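Local coordinates for protein chitinase (Chromobacterium violaceum, PDB 4TXG) that probably hydrolyses the glycosidic bonds of chitin, as a family 18 glycoside hydrolase, at residues His524-Glu529 with Gly620-Gly625. Sequence-based numbering, arbitrary orientation.
Sequences HAKNLE and GEYFIG. With CS (cesium ion), chain C.
N527, on the helix 522-530, uses both ends of its carboxamide to grip the backbone of Y622. From CB, CG lies beside N527's own backbone N and anti to its carbonyl carbon (chi1 -77°), which swings the amide out to the strand. There N527 OD1 accepts the peptide N-H of Y622 N at 2.7 Å, on a lone pair in the carbonyl plane and nearly straight (164° at the hydrogen). N527 OD1 also touches E621 CB at 3.6 Å and lies in plane at the edge of the Y622 ring, 3.5 Å from Y622 CD2. N527 ND2 donates a more bent hydrogen bond of 3.0 Å to Y622 O, tilted from that carbonyl's plane, and a second one to Y536 OH. Asparagine suits this place because one short side chain offers acceptor and donor together, matching the N-H and C=O of a strand residue. Strand 621-624 pairs antiparallel with strand 609-612, which follows barrel strand 599-603 of the TIM-barrel domain in the sequence; segment 524-529 runs nearly antiparallel to strand 621-624. K526 adds a CH-pi contact: K526 CB sits over one face of the Y622 ring, 3.6 Å from its centroid. Lysine suits both tasks, its aliphatic stem meeting the ring before the chain bends at chi2 and K526 NZ makes salt bridges with E529 OE1 (2.9 Å) and D581. A cesium ion is bound by E529 O with S554 OG and Y555 O.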
ATOM      1  N   HIS A 524      -9.100  -8.362  21.275  1.00 10.16           N
ATOM      2  CA  HIS A 524      -8.767  -7.909  22.614  1.00  9.79           C
ATOM      3  C   HIS A 524      -9.401  -6.542  22.878  1.00 13.07           C
ATOM      4  O   HIS A 524      -9.924  -6.309  23.964  1.00 10.11           O
ATOM      5  CB  HIS A 524      -7.250  -7.859  22.837  1.00 10.34           C
ATOM      6  CG  HIS A 524      -6.878  -7.466  24.236  1.00 10.60           C
ATOM      7  ND1 HIS A 524      -7.301  -8.171  25.336  1.00 11.68           N
ATOM      8  CD2 HIS A 524      -6.155  -6.420  24.707  1.00 10.04           C
ATOM      9  CE1 HIS A 524      -6.841  -7.587  26.436  1.00 12.96           C
ATOM     10  NE2 HIS A 524      -6.154  -6.519  26.077  1.00 10.62           N
ATOM     11  N   ALA A 525      -9.394  -5.657  21.880  1.00 10.59           N
ATOM     12  CA  ALA A 525     -10.063  -4.365  22.016  1.00  9.08           C
ATOM     13  C   ALA A 525     -11.568  -4.528  22.265  1.00 12.85           C
ATOM     14  O   ALA A 525     -12.171  -3.748  23.000  1.00 13.80           O
ATOM     15  CB  ALA A 525      -9.819  -3.508  20.775  1.00 10.44           C
ATOM     16  N   LYS A 526     -12.171  -5.540  21.649  1.00 11.41           N
ATOM     17  CA  LYS A 526     -13.589  -5.811  21.868  1.00 10.29           C
ATOM     18  C   LYS A 526     -13.841  -6.316  23.292  1.00 12.89           C
ATOM     19  O   LYS A 526     -14.862  -5.980  23.901  1.00 12.78           O
ATOM     20  CB  LYS A 526     -14.115  -6.808  20.822  1.00  9.92           C
ATOM     21  CG  LYS A 526     -14.338  -6.162  19.443  1.00 13.47           C
ATOM     22  CD  LYS A 526     -15.575  -5.269  19.502  1.00 19.59           C
ATOM     23  CE  LYS A 526     -15.536  -4.102  18.528  1.00 23.19           C
ATOM     24  NZ  LYS A 526     -16.710  -3.176  18.760  1.00 22.43           N
ATOM     25  N   ASN A 527     -12.923  -7.115  23.829  1.00 10.80           N
ATOM     26  CA  ASN A 527     -13.033  -7.524  25.230  1.00 11.48           C
ATOM     27  C   ASN A 527     -12.864  -6.344  26.193  1.00 11.61           C
ATOM     28  O   ASN A 527     -13.596  -6.234  27.174  1.00 12.21           O
ATOM     29  CB  ASN A 527     -12.020  -8.623  25.558  1.00 11.72           C
ATOM     30  CG  ASN A 527     -12.459  -9.984  25.030  1.00 13.49           C
ATOM     31  OD1 ASN A 527     -13.658 -10.258  24.921  1.00 13.17           O
ATOM     32  ND2 ASN A 527     -11.493 -10.841  24.705  1.00 11.80           N
ATOM     33  N   LEU A 528     -11.918  -5.452  25.912  1.00 11.11           N
ATOM     34  CA  LEU A 528     -11.722  -4.300  26.796  1.00 13.16           C
ATOM     35  C   LEU A 528     -12.986  -3.451  26.850  1.00 13.55           C
ATOM     36  O   LEU A 528     -13.386  -2.982  27.919  1.00 13.41           O
ATOM     37  CB  LEU A 528     -10.531  -3.452  26.338  1.00 11.81           C
ATOM     38  CG  LEU A 528      -9.161  -4.111  26.526  1.00 13.07           C
ATOM     39  CD1 LEU A 528      -8.056  -3.179  26.049  1.00 11.89           C
ATOM     40  CD2 LEU A 528      -8.948  -4.509  27.991  1.00 12.79           C
ATOM     41  N   GLU A 529     -13.612  -3.273  25.688  1.00 12.88           N
ATOM     42  CA  GLU A 529     -14.875  -2.539  25.566  1.00 14.78           C
ATOM     43  C   GLU A 529     -15.955  -3.182  26.443  1.00 16.09           C
ATOM     44  O   GLU A 529     -16.783  -2.495  27.065  1.00 18.75           O
ATOM     45  CB  GLU A 529     -15.321  -2.500  24.087  1.00 16.01           C
ATOM     46  CG  GLU A 529     -16.595  -1.691  23.833  1.00 18.51           C
ATOM     47  CD  GLU A 529     -17.108  -1.789  22.391  1.00 22.16           C
ATOM     48  OE1 GLU A 529     -16.367  -2.272  21.502  1.00 18.86           O
ATOM     49  OE2 GLU A 529     -18.271  -1.382  22.148  1.00 23.60           O
ATOM     50  N   GLY A 620     -17.740 -16.651  28.220  1.00 22.20           N
ATOM     51  CA  GLY A 620     -17.594 -16.075  26.896  1.00 19.03           C
ATOM     52  C   GLY A 620     -16.631 -14.903  26.846  1.00 20.35           C
ATOM     53  O   GLY A 620     -16.433 -14.205  27.843  1.00 21.54           O
ATOM     54  N   GLU A 621     -16.036 -14.704  25.672  1.00 15.51           N
ATOM     55  CA  GLU A 621     -15.168 -13.563  25.380  1.00 14.34           C
ATOM     56  C   GLU A 621     -14.921 -13.525  23.881  1.00 13.17           C
ATOM     57  O   GLU A 621     -15.198 -14.502  23.179  1.00 14.78           O
ATOM     58  CB  GLU A 621     -13.836 -13.657  26.132  1.00 15.56           C
ATOM     59  CG  GLU A 621     -12.916 -14.764  25.614  1.00 17.14           C
ATOM     60  CD  GLU A 621     -11.675 -14.956  26.475  1.00 21.89           C
ATOM     61  OE1 GLU A 621     -11.565 -14.289  27.529  1.00 18.72           O
ATOM     62  OE2 GLU A 621     -10.813 -15.784  26.100  1.00 19.58           O
ATOM     63  N   TYR A 622     -14.404 -12.405  23.383  1.00 12.44           N
ATOM     64  CA  TYR A 622     -13.980 -12.341  21.993  1.00 11.78           C
ATOM     65  C   TYR A 622     -12.625 -13.012  21.808  1.00 11.92           C
ATOM     66  O   TYR A 622     -11.784 -13.014  22.702  1.00 11.77           O
ATOM     67  CB  TYR A 622     -13.897 -10.897  21.497  1.00 11.13           C
ATOM     68  CG  TYR A 622     -15.233 -10.223  21.307  1.00 13.77           C
ATOM     69  CD1 TYR A 622     -15.939 -10.365  20.120  1.00 16.72           C
ATOM     70  CD2 TYR A 622     -15.782  -9.432  22.313  1.00 14.01           C
ATOM     71  CE1 TYR A 622     -17.163  -9.741  19.934  1.00 19.00           C
ATOM     72  CE2 TYR A 622     -17.005  -8.792  22.134  1.00 16.23           C
ATOM     73  CZ  TYR A 622     -17.689  -8.956  20.944  1.00 19.58           C
ATOM     74  OH  TYR A 622     -18.904  -8.341  20.760  1.00 20.79           O
ATOM     75  N   PHE A 623     -12.417 -13.572  20.628  1.00 12.76           N
ATOM     76  CA  PHE A 623     -11.152 -14.209  20.316  1.00 11.24           C
ATOM     77  C   PHE A 623     -11.039 -14.206  18.804  1.00 11.81           C
ATOM     78  O   PHE A 623     -11.835 -13.551  18.120  1.00 10.44           O
ATOM     79  CB  PHE A 623     -11.092 -15.628  20.899  1.00 12.31           C
ATOM     80  CG  PHE A 623      -9.694 -16.214  20.966  1.00 12.82           C
ATOM     81  CD1 PHE A 623      -8.689 -15.569  21.672  1.00 15.62           C
ATOM     82  CD2 PHE A 623      -9.403 -17.410  20.329  1.00 15.17           C
ATOM     83  CE1 PHE A 623      -7.407 -16.104  21.737  1.00 15.51           C
ATOM     84  CE2 PHE A 623      -8.130 -17.958  20.394  1.00 15.93           C
ATOM     85  CZ  PHE A 623      -7.132 -17.300  21.097  1.00 15.68           C
ATOM     86  N   ILE A 624     -10.056 -14.934  18.295  1.00 10.72           N
ATOM     87  CA  ILE A 624      -9.792 -15.005  16.869  1.00 10.31           C
ATOM     88  C   ILE A 624     -11.040 -15.423  16.092  1.00 11.09           C
ATOM     89  O   ILE A 624     -11.700 -16.403  16.448  1.00 11.31           O
ATOM     90  CB  ILE A 624      -8.654 -16.004  16.593  1.00 11.65           C
ATOM     91  CG1 ILE A 624      -7.350 -15.516  17.234  1.00 10.37           C
ATOM     92  CG2 ILE A 624      -8.505 -16.254  15.102  1.00 13.58           C
ATOM     93  CD1 ILE A 624      -6.215 -16.547  17.162  1.00 13.47           C
ATOM     94  N   GLY A 625     -11.374 -14.669  15.048  1.00 12.41           N
ATOM     95  CA  GLY A 625     -12.562 -14.969  14.274  1.00 11.86           C
ATOM     96  C   GLY A 625     -12.573 -14.264  12.940  1.00 10.84           C
ATOM     97  O   GLY A 625     -11.525 -13.874  12.430  1.00 11.34           O
TER
HETATM   98 CS    CS C 802     -17.482   0.101  28.515  1.00 52.76          CS